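Local structure of cocosin 1 acidic chain (Cocos nucifera, 5WPW) at residues 55-63 against 117-125; 292-300 against 408-416. The protein stores nitrogen and carbon for the germinating coconut seedling as a hexameric 11S globulin of the bicupin family, and is regarded as a potential food allergen. The protein carries 2 engineered substitutions. All coordinates share one frame; numbering follows the deposited sequence.

Contact 1. Residues 55-63 against 117-125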
loop_
_atom_site.group_PDB
_atom_site.type_symbol
_atom_site.label_atom_id
_atom_site.label_comp_id
_atom_site.label_asym_id
_atom_site.label_seq_id
_atom_site.Cartn_x
_atom_site.Cartn_y
_atom_site.Cartn_z
ATOM N N SER A 55 -6.364 21.641 -23.909
ATOM C CA SER A 55 -6.346 20.360 -24.601
ATOM C C SER A 55 -5.970 19.286 -23.593
ATOM O O SER A 55 -5.459 19.584 -22.507
ATOM C CB SER A 55 -5.376 20.358 -25.795
ATOM O OG SER A 55 -4.003 20.287 -25.394
ATOM N N MET A 56 -6.241 18.040 -23.953
ATOM C CA MET A 56 -5.868 16.921 -23.102
ATOM C C MET A 56 -5.276 15.827 -23.972
ATOM O O MET A 56 -5.574 15.730 -25.167
ATOM C CB MET A 56 -7.032 16.426 -22.247
ATOM C CG MET A 56 -8.257 15.995 -22.973
ATOM S SD MET A 56 -8.194 14.220 -23.317
ATOM C CE MET A 56 -9.881 13.983 -23.896
ATOM N N SER A 57 -4.399 15.023 -23.372
ATOM C CA SER A 57 -3.654 13.995 -24.082
ATOM C C SER A 57 -3.935 12.622 -23.472
ATOM O O SER A 57 -4.293 12.514 -22.301
ATOM C CB SER A 57 -2.142 14.267 -24.048
ATOM O OG SER A 57 -1.792 15.402 -24.854
ATOM N N ASN A 58 -3.800 11.582 -24.293
ATOM C CA ASN A 58 -3.974 10.197 -23.850
ATOM C C ASN A 58 -2.812 9.698 -23.003
ATOM O O ASN A 58 -2.926 8.616 -22.416
ATOM C CB ASN A 58 -4.135 9.263 -25.055
ATOM C CG ASN A 58 -2.841 9.150 -25.913
ATOM O OD1 ASN A 58 -2.124 10.140 -26.126
ATOM N ND2 ASN A 58 -2.552 7.943 -26.406
ATOM N N ALA A 59 -1.713 10.433 -22.945
ATOM C CA ALA A 59 -0.505 9.998 -22.248
ATOM C C ALA A 59 -0.117 10.987 -21.154
ATOM O O ALA A 59 -0.279 12.209 -21.335
ATOM C CB ALA A 59 0.643 9.847 -23.232
ATOM N N PRO A 60 0.349 10.509 -20.000
ATOM C CA PRO A 60 0.884 11.436 -18.998
ATOM C C PRO A 60 2.169 12.049 -19.529
ATOM O O PRO A 60 2.835 11.479 -20.398
ATOM C CB PRO A 60 1.137 10.549 -17.777
ATOM C CG PRO A 60 1.420 9.183 -18.369
ATOM C CD PRO A 60 0.529 9.097 -19.608
ATOM N N ARG A 61 2.493 13.240 -19.028
ATOM C CA ARG A 61 3.666 13.969 -19.520
ATOM C C ARG A 61 4.375 14.733 -18.412
ATOM O O ARG A 61 3.800 15.036 -17.367
ATOM C CB ARG A 61 3.268 14.935 -20.646
ATOM C CG ARG A 61 2.850 16.277 -20.175
ATOM C CD ARG A 61 2.235 17.066 -21.307
ATOM N NE ARG A 61 0.817 16.768 -21.418
ATOM C CZ ARG A 61 -0.028 17.476 -22.146
ATOM N NH1 ARG A 61 0.412 18.532 -22.825
ATOM N NH2 ARG A 61 -1.306 17.139 -22.179
ATOM N N LEU A 62 5.663 15.029 -18.654
ATOM C CA LEU A 62 6.431 15.991 -17.887
ATOM C C LEU A 62 6.840 17.093 -18.847
ATOM O O LEU A 62 7.260 16.795 -19.970
ATOM C CB LEU A 62 7.705 15.386 -17.281
ATOM C CG LEU A 62 7.541 14.322 -16.204
ATOM C CD1 LEU A 62 8.889 14.115 -15.533
ATOM C CD2 LEU A 62 6.479 14.745 -15.209
ATOM N N VAL A 63 6.630 18.341 -18.433
ATOM C CA VAL A 63 7.045 19.528 -19.178
ATOM C C VAL A 63 8.211 20.165 -18.439
ATOM O O VAL A 63 8.126 20.387 -17.226
ATOM C CB VAL A 63 5.888 20.529 -19.326
ATOM C CG1 VAL A 63 6.327 21.704 -20.203
ATOM C CG2 VAL A 63 4.650 19.833 -19.885
ATOM N N ALA A 117 3.950 18.344 -14.215
ATOM C CA ALA A 117 3.429 16.996 -14.472
ATOM C C ALA A 117 1.940 17.100 -14.783
ATOM O O ALA A 117 1.159 17.569 -13.942
ATOM C CB ALA A 117 3.646 16.072 -13.279
ATOM N N VAL A 118 1.552 16.660 -15.976
ATOM C CA VAL A 118 0.159 16.666 -16.417
ATOM C C VAL A 118 -0.362 15.243 -16.625
ATOM O O VAL A 118 0.010 14.605 -17.612
ATOM C CB VAL A 118 0.032 17.481 -17.716
ATOM C CG1 VAL A 118 -1.397 17.513 -18.182
ATOM C CG2 VAL A 118 0.559 18.883 -17.511
ATOM N N PRO A 119 -1.241 14.728 -15.757
ATOM C CA PRO A 119 -1.838 13.401 -15.983
ATOM C C PRO A 119 -2.589 13.319 -17.301
ATOM O O PRO A 119 -3.170 14.293 -17.770
ATOM C CB PRO A 119 -2.823 13.237 -14.814
ATOM C CG PRO A 119 -2.514 14.363 -13.855
ATOM C CD PRO A 119 -1.866 15.444 -14.637
ATOM N N ASN A 120 -2.631 12.125 -17.873
ATOM C CA ASN A 120 -3.449 11.962 -19.070
ATOM C C ASN A 120 -4.904 12.301 -18.762
ATOM O O ASN A 120 -5.373 12.152 -17.631
ATOM C CB ASN A 120 -3.368 10.538 -19.569
ATOM C CG ASN A 120 -3.748 9.578 -18.502
ATOM O OD1 ASN A 120 -3.126 9.564 -17.439
ATOM N ND2 ASN A 120 -4.812 8.816 -18.731
ATOM N N GLY A 121 -5.617 12.772 -19.779
ATOM C CA GLY A 121 -7.037 12.994 -19.652
ATOM C C GLY A 121 -7.463 14.237 -18.903
ATOM O O GLY A 121 -8.673 14.441 -18.741
ATOM N N PHE A 122 -6.525 15.074 -18.438
ATOM C CA PHE A 122 -6.834 16.326 -17.750
ATOM C C PHE A 122 -6.608 17.512 -18.688
ATOM O O PHE A 122 -5.540 17.629 -19.285
ATOM C CB PHE A 122 -5.949 16.535 -16.507
ATOM C CG PHE A 122 -6.247 15.602 -15.351
ATOM C CD1 PHE A 122 -6.434 14.248 -15.548
ATOM C CD2 PHE A 122 -6.282 16.088 -14.046
ATOM C CE1 PHE A 122 -6.689 13.399 -14.477
ATOM C CE2 PHE A 122 -6.531 15.247 -12.976
ATOM C CZ PHE A 122 -6.746 13.896 -13.196
ATOM N N ALA A 123 -7.585 18.416 -18.766
ATOM C CA ALA A 123 -7.429 19.631 -19.563
ATOM C C ALA A 123 -6.373 20.570 -18.983
ATOM O O ALA A 123 -6.336 20.839 -17.773
ATOM C CB ALA A 123 -8.765 20.365 -19.682
ATOM N N TYR A 124 -5.546 21.116 -19.874
ATOM C CA TYR A 124 -4.353 21.889 -19.544
ATOM C C TYR A 124 -4.257 23.098 -20.473
ATOM O O TYR A 124 -4.510 22.962 -21.674
ATOM C CB TYR A 124 -3.127 21.001 -19.728
ATOM C CG TYR A 124 -1.760 21.641 -19.664
ATOM C CD1 TYR A 124 -1.181 21.946 -18.445
ATOM C CD2 TYR A 124 -1.020 21.877 -20.820
ATOM C CE1 TYR A 124 0.079 22.504 -18.364
ATOM C CE2 TYR A 124 0.258 22.437 -20.750
ATOM C CZ TYR A 124 0.794 22.749 -19.514
ATOM O OH TYR A 124 2.054 23.302 -19.404
ATOM N N TRP A 125 -3.865 24.259 -19.931
ATOM C CA TRP A 125 -3.588 25.443 -20.747
ATOM C C TRP A 125 -2.431 26.229 -20.128
ATOM O O TRP A 125 -2.112 26.080 -18.944
ATOM C CB TRP A 125 -4.857 26.329 -20.914
ATOM C CG TRP A 125 -5.453 26.826 -19.629
ATOM C CD1 TRP A 125 -6.489 26.253 -18.930
ATOM C CD2 TRP A 125 -5.083 28.000 -18.902
ATOM N NE1 TRP A 125 -6.766 26.992 -17.810
ATOM C CE2 TRP A 125 -5.911 28.063 -17.761
ATOM C CE3 TRP A 125 -4.109 28.996 -19.092
ATOM C CZ2 TRP A 125 -5.809 29.081 -16.818
ATOM C CZ3 TRP A 125 -4.005 30.013 -18.149
ATOM C CH2 TRP A 125 -4.848 30.046 -17.024
HETATM O O HOH W 1 -2.942 22.600 -23.914
HETATM O O HOH W 2 -3.689 15.538 -20.666
HETATM O O HOH W 3 -0.894 14.634 -20.206
#
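R61 lies alongside V118 where two strand-to-strand connections of the N-terminal cupin barrel meet. Their backbones form an antiparallel hydrogen-bonded pair, R61 N to V118 O at 3.2 Å and V118 N to R61 O at 3.1 Å, and both side chains leave the same face of the sheet. From CB, the arginine chain starts between its own backbone N and carbonyl carbon (chi1 88°), which lays CG 3.9 Å from V118 CB. A bend at chi3 keeps NE and NH2 beside the same valine, each 4.0 Å from its CG1; a branched aliphatic residue suits this place because it supports the long chain without competing for its N-H groups. NE and NH2 donate in the guanidinium plane: NE to a water 3.0 Å away that also reaches A59 O and V118 O, and NH2 to a second water that takes the N-H of S57 and has P119 O and F122 O within hydrogen-bonding reach as acceptors. Carbonyls of both segments are linked to the arginine through water. NH1 comes to 4.2 Å from Y124 CD2, the two planes 55° apart. Around the type II turn P119-F122, G121, with its positive phi, gives its N-H to S57 O at 2.9 Å. Beyond it, S55 pairs antiparallel with Y124. On the other face L62 CD2 meets A117 CB, both against L281 of helix 281-284. Strand 134-140 touches R61 through T138, strand 70-74 packs on V118 and Y124, and W303 of a second subunit donates to G121 O.

Contact 2. Residues 292-300 against 408-416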
loop_
_atom_site.group_PDB
_atom_site.type_symbol
_atom_site.label_atom_id
_atom_site.label_comp_id
_atom_site.label_asym_id
_atom_site.label_seq_id
_atom_site.Cartn_x
_atom_site.Cartn_y
_atom_site.Cartn_z
ATOM N N VAL A 292 24.180 19.863 -14.501
ATOM C CA VAL A 292 24.948 21.037 -14.933
ATOM C C VAL A 292 26.415 20.726 -14.655
ATOM O O VAL A 292 26.811 20.627 -13.492
ATOM C CB VAL A 292 24.522 22.320 -14.216
ATOM C CG1 VAL A 292 25.558 23.452 -14.488
ATOM C CG2 VAL A 292 23.105 22.744 -14.641
ATOM N N LEU A 293 27.200 20.541 -15.717
ATOM C CA LEU A 293 28.608 20.181 -15.640
ATOM C C LEU A 293 29.444 21.428 -15.919
ATOM O O LEU A 293 29.198 22.132 -16.907
ATOM C CB LEU A 293 28.947 19.102 -16.666
ATOM C CG LEU A 293 28.578 17.653 -16.350
ATOM C CD1 LEU A 293 28.931 16.780 -17.530
ATOM C CD2 LEU A 293 29.334 17.208 -15.118
ATOM N N TYR A 294 30.380 21.726 -15.024
ATOM C CA TYR A 294 31.299 22.842 -15.203
ATOM C C TYR A 294 32.387 22.434 -16.196
ATOM O O TYR A 294 32.480 21.272 -16.598
ATOM C CB TYR A 294 31.908 23.252 -13.860
ATOM C CG TYR A 294 30.921 23.704 -12.795
ATOM C CD1 TYR A 294 29.653 24.188 -13.132
ATOM C CD2 TYR A 294 31.266 23.646 -11.445
ATOM C CE1 TYR A 294 28.765 24.605 -12.152
ATOM C CE2 TYR A 294 30.393 24.050 -10.464
ATOM C CZ TYR A 294 29.142 24.524 -10.817
ATOM O OH TYR A 294 28.286 24.924 -9.824
ATOM N N ARG A 295 33.242 23.400 -16.575
ATOM C CA ARG A 295 34.212 23.184 -17.652
ATOM C C ARG A 295 34.981 21.877 -17.469
ATOM O O ARG A 295 35.517 21.602 -16.393
ATOM C CB ARG A 295 35.191 24.376 -17.738
ATOM C CG ARG A 295 36.276 24.424 -16.642
ATOM C CD ARG A 295 37.660 24.877 -17.168
ATOM N NE ARG A 295 38.489 23.769 -17.652
ATOM C CZ ARG A 295 39.355 23.071 -16.911
ATOM N NH1 ARG A 295 39.518 23.334 -15.622
ATOM N NH2 ARG A 295 40.055 22.092 -17.466
ATOM N N ASN A 296 34.977 21.052 -18.515
ATOM C CA ASN A 296 35.745 19.807 -18.628
ATOM C C ASN A 296 35.367 18.725 -17.609
ATOM O O ASN A 296 36.064 17.703 -17.519
ATOM C CB ASN A 296 37.251 20.082 -18.541
ATOM C CG ASN A 296 37.724 20.996 -19.637
ATOM O OD1 ASN A 296 38.361 22.020 -19.381
ATOM N ND2 ASN A 296 37.419 20.640 -20.871
ATOM N N ALA A 297 34.297 18.899 -16.842
ATOM C CA ALA A 297 33.954 17.875 -15.859
ATOM C C ALA A 297 33.268 16.676 -16.514
ATOM O O ALA A 297 32.894 16.683 -17.692
ATOM C CB ALA A 297 33.065 18.446 -14.757
ATOM N N MET A 298 33.075 15.644 -15.708
ATOM C CA MET A 298 32.556 14.368 -16.160
ATOM C C MET A 298 31.417 13.911 -15.268
ATOM O O MET A 298 31.424 14.155 -14.056
ATOM C CB MET A 298 33.650 13.307 -16.144
ATOM C CG MET A 298 34.659 13.444 -17.248
ATOM S SD MET A 298 35.329 11.830 -17.633
ATOM C CE MET A 298 33.828 10.858 -17.458
ATOM N N VAL A 299 30.439 13.257 -15.883
ATOM C CA VAL A 299 29.540 12.370 -15.168
ATOM C C VAL A 299 30.127 10.963 -15.243
ATOM O O VAL A 299 30.397 10.455 -16.335
ATOM C CB VAL A 299 28.117 12.418 -15.744
ATOM C CG1 VAL A 299 27.187 11.588 -14.871
ATOM C CG2 VAL A 299 27.606 13.840 -15.790
ATOM N N SER A 300 30.335 10.361 -14.080
ATOM C CA SER A 300 30.852 9.007 -13.959
ATOM C C SER A 300 30.116 8.057 -14.903
ATOM O O SER A 300 28.893 8.189 -15.083
ATOM C CB SER A 300 30.691 8.542 -12.507
ATOM O OG SER A 300 31.306 7.285 -12.255
ATOM N N GLY A 408 37.309 6.201 -5.704
ATOM C CA GLY A 408 36.395 5.541 -4.787
ATOM C C GLY A 408 35.749 6.456 -3.774
ATOM O O GLY A 408 34.781 6.045 -3.124
ATOM N N ASP A 409 36.251 7.675 -3.627
ATOM C CA ASP A 409 35.696 8.656 -2.710
ATOM C C ASP A 409 34.719 9.607 -3.380
ATOM O O ASP A 409 34.088 10.408 -2.682
ATOM C CB ASP A 409 36.819 9.492 -2.088
ATOM C CG ASP A 409 37.379 8.878 -0.834
ATOM O OD1 ASP A 409 36.747 7.947 -0.293
ATOM O OD2 ASP A 409 38.455 9.326 -0.388
ATOM N N GLU A 410 34.591 9.555 -4.704
ATOM C CA GLU A 410 33.953 10.619 -5.462
ATOM C C GLU A 410 32.516 10.287 -5.826
ATOM O O GLU A 410 32.212 9.161 -6.214
ATOM C CB GLU A 410 34.741 10.925 -6.734
ATOM C CG GLU A 410 35.827 11.945 -6.466
ATOM C CD GLU A 410 36.823 12.088 -7.584
ATOM O OE1 GLU A 410 37.966 11.630 -7.406
ATOM O OE2 GLU A 410 36.470 12.685 -8.614
ATOM N N VAL A 411 31.651 11.300 -5.712
ATOM C CA VAL A 411 30.269 11.295 -6.181
ATOM C C VAL A 411 30.241 11.213 -7.700
ATOM O O VAL A 411 31.290 11.143 -8.346
ATOM C CB VAL A 411 29.525 12.553 -5.687
ATOM C CG1 VAL A 411 29.466 12.581 -4.191
ATOM C CG2 VAL A 411 30.217 13.839 -6.210
ATOM N N ALA A 412 29.046 11.251 -8.291
ATOM C CA ALA A 412 28.920 11.015 -9.728
ATOM C C ALA A 412 29.576 12.101 -10.583
ATOM O O ALA A 412 29.870 11.844 -11.759
ATOM C CB ALA A 412 27.447 10.887 -10.109
ATOM N N ILE A 413 29.815 13.287 -10.029
ATOM C CA ILE A 413 30.417 14.397 -10.765
ATOM C C ILE A 413 31.918 14.343 -10.522
ATOM O O ILE A 413 32.386 14.656 -9.425
ATOM C CB ILE A 413 29.840 15.753 -10.337
ATOM C CG1 ILE A 413 28.334 15.810 -10.585
ATOM C CG2 ILE A 413 30.538 16.901 -11.100
ATOM C CD1 ILE A 413 27.959 16.474 -11.906
ATOM N N PHE A 414 32.664 13.947 -11.548
ATOM C CA PHE A 414 34.102 13.743 -11.463
ATOM C C PHE A 414 34.801 15.016 -11.927
ATOM O O PHE A 414 34.660 15.418 -13.087
ATOM C CB PHE A 414 34.519 12.561 -12.336
ATOM C CG PHE A 414 34.230 11.219 -11.737
ATOM C CD1 PHE A 414 33.714 11.095 -10.450
ATOM C CD2 PHE A 414 34.475 10.069 -12.462
ATOM C CE1 PHE A 414 33.450 9.841 -9.915
ATOM C CE2 PHE A 414 34.215 8.808 -11.929
ATOM C CZ PHE A 414 33.709 8.694 -10.658
ATOM N N THR A 415 35.534 15.658 -11.029
ATOM C CA THR A 415 36.219 16.884 -11.409
ATOM C C THR A 415 37.421 16.560 -12.294
ATOM O O THR A 415 38.182 15.634 -11.991
ATOM C CB THR A 415 36.664 17.664 -10.176
ATOM O OG1 THR A 415 37.177 16.765 -9.183
ATOM C CG2 THR A 415 35.490 18.417 -9.610
ATOM N N PRO A 416 37.630 17.318 -13.385
ATOM C CA PRO A 416 38.614 17.110 -14.461
ATOM C C PRO A 416 40.021 16.728 -13.984
ATOM O O PRO A 416 40.514 17.309 -13.020
ATOM C CB PRO A 416 38.652 18.478 -15.178
ATOM C CG PRO A 416 37.921 19.440 -14.281
ATOM C CD PRO A 416 36.922 18.603 -13.547
#
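M298 and F414 pair across an antiparallel bridge that adds the short strand 413-414 to strand 298-304 of the C-terminal cupin barrel. Backbone hydrogen bonds set the register: F414 N gives to M298 O at 2.8 Å, M298 N returns one to F414 O at 3.1 Å, and S300 N reaches A412 O at 2.8 Å, almost straight at 175°. The apolar contacts divide between two faces. On the side of V299 and I413, I413 CD1 reaches across to L293 CD2 of strand 287-293 at 3.6 Å, crossing between the two sheets, with I270 against I413; on the other, the CB atoms of M298 and F414 touch, and L187 and A191 of another subunit pack on them respectively. At the type II turn Y294-A297, the compact apolar ring of P416 closes the edge: CD packs on A297 CB at 4.0 Å, and N296 O is buried beneath CB, 3.6 Å away, with no hydrogen-bond partner. In a CH-pi contact, the S300 backbone carries CB over one face of the F414 ring, 3.8 Å from the centroid and 24° off the normal; chi1 (-173°) brings OG to 3.2 Å from F414 CZ, while OG is hydrogen-bonded to V375 O.

Contact 1 and contact 2 lie in different halves of the bicupin subunit, on opposite sides of its centre, with centres 35 Å apart and nearest atoms about 15 Å apart. Each includes a turn between two barrel strands, yet the partners differ: 55-63 meets a second such connection, whereas 292-300 receives a short strand close to the modelled C-terminus. Contact 1 is nearer the middle of the chain and almost wholly buried; contact 2 is farther out and exposed toward its proline end. Both are held by backbone hydrogen bonds, to which contact 1 adds an arginine and waters that link to main-chain carbonyls, and contact 2 apolar and CH-pi packing. Other subunits of the hexamer reach both.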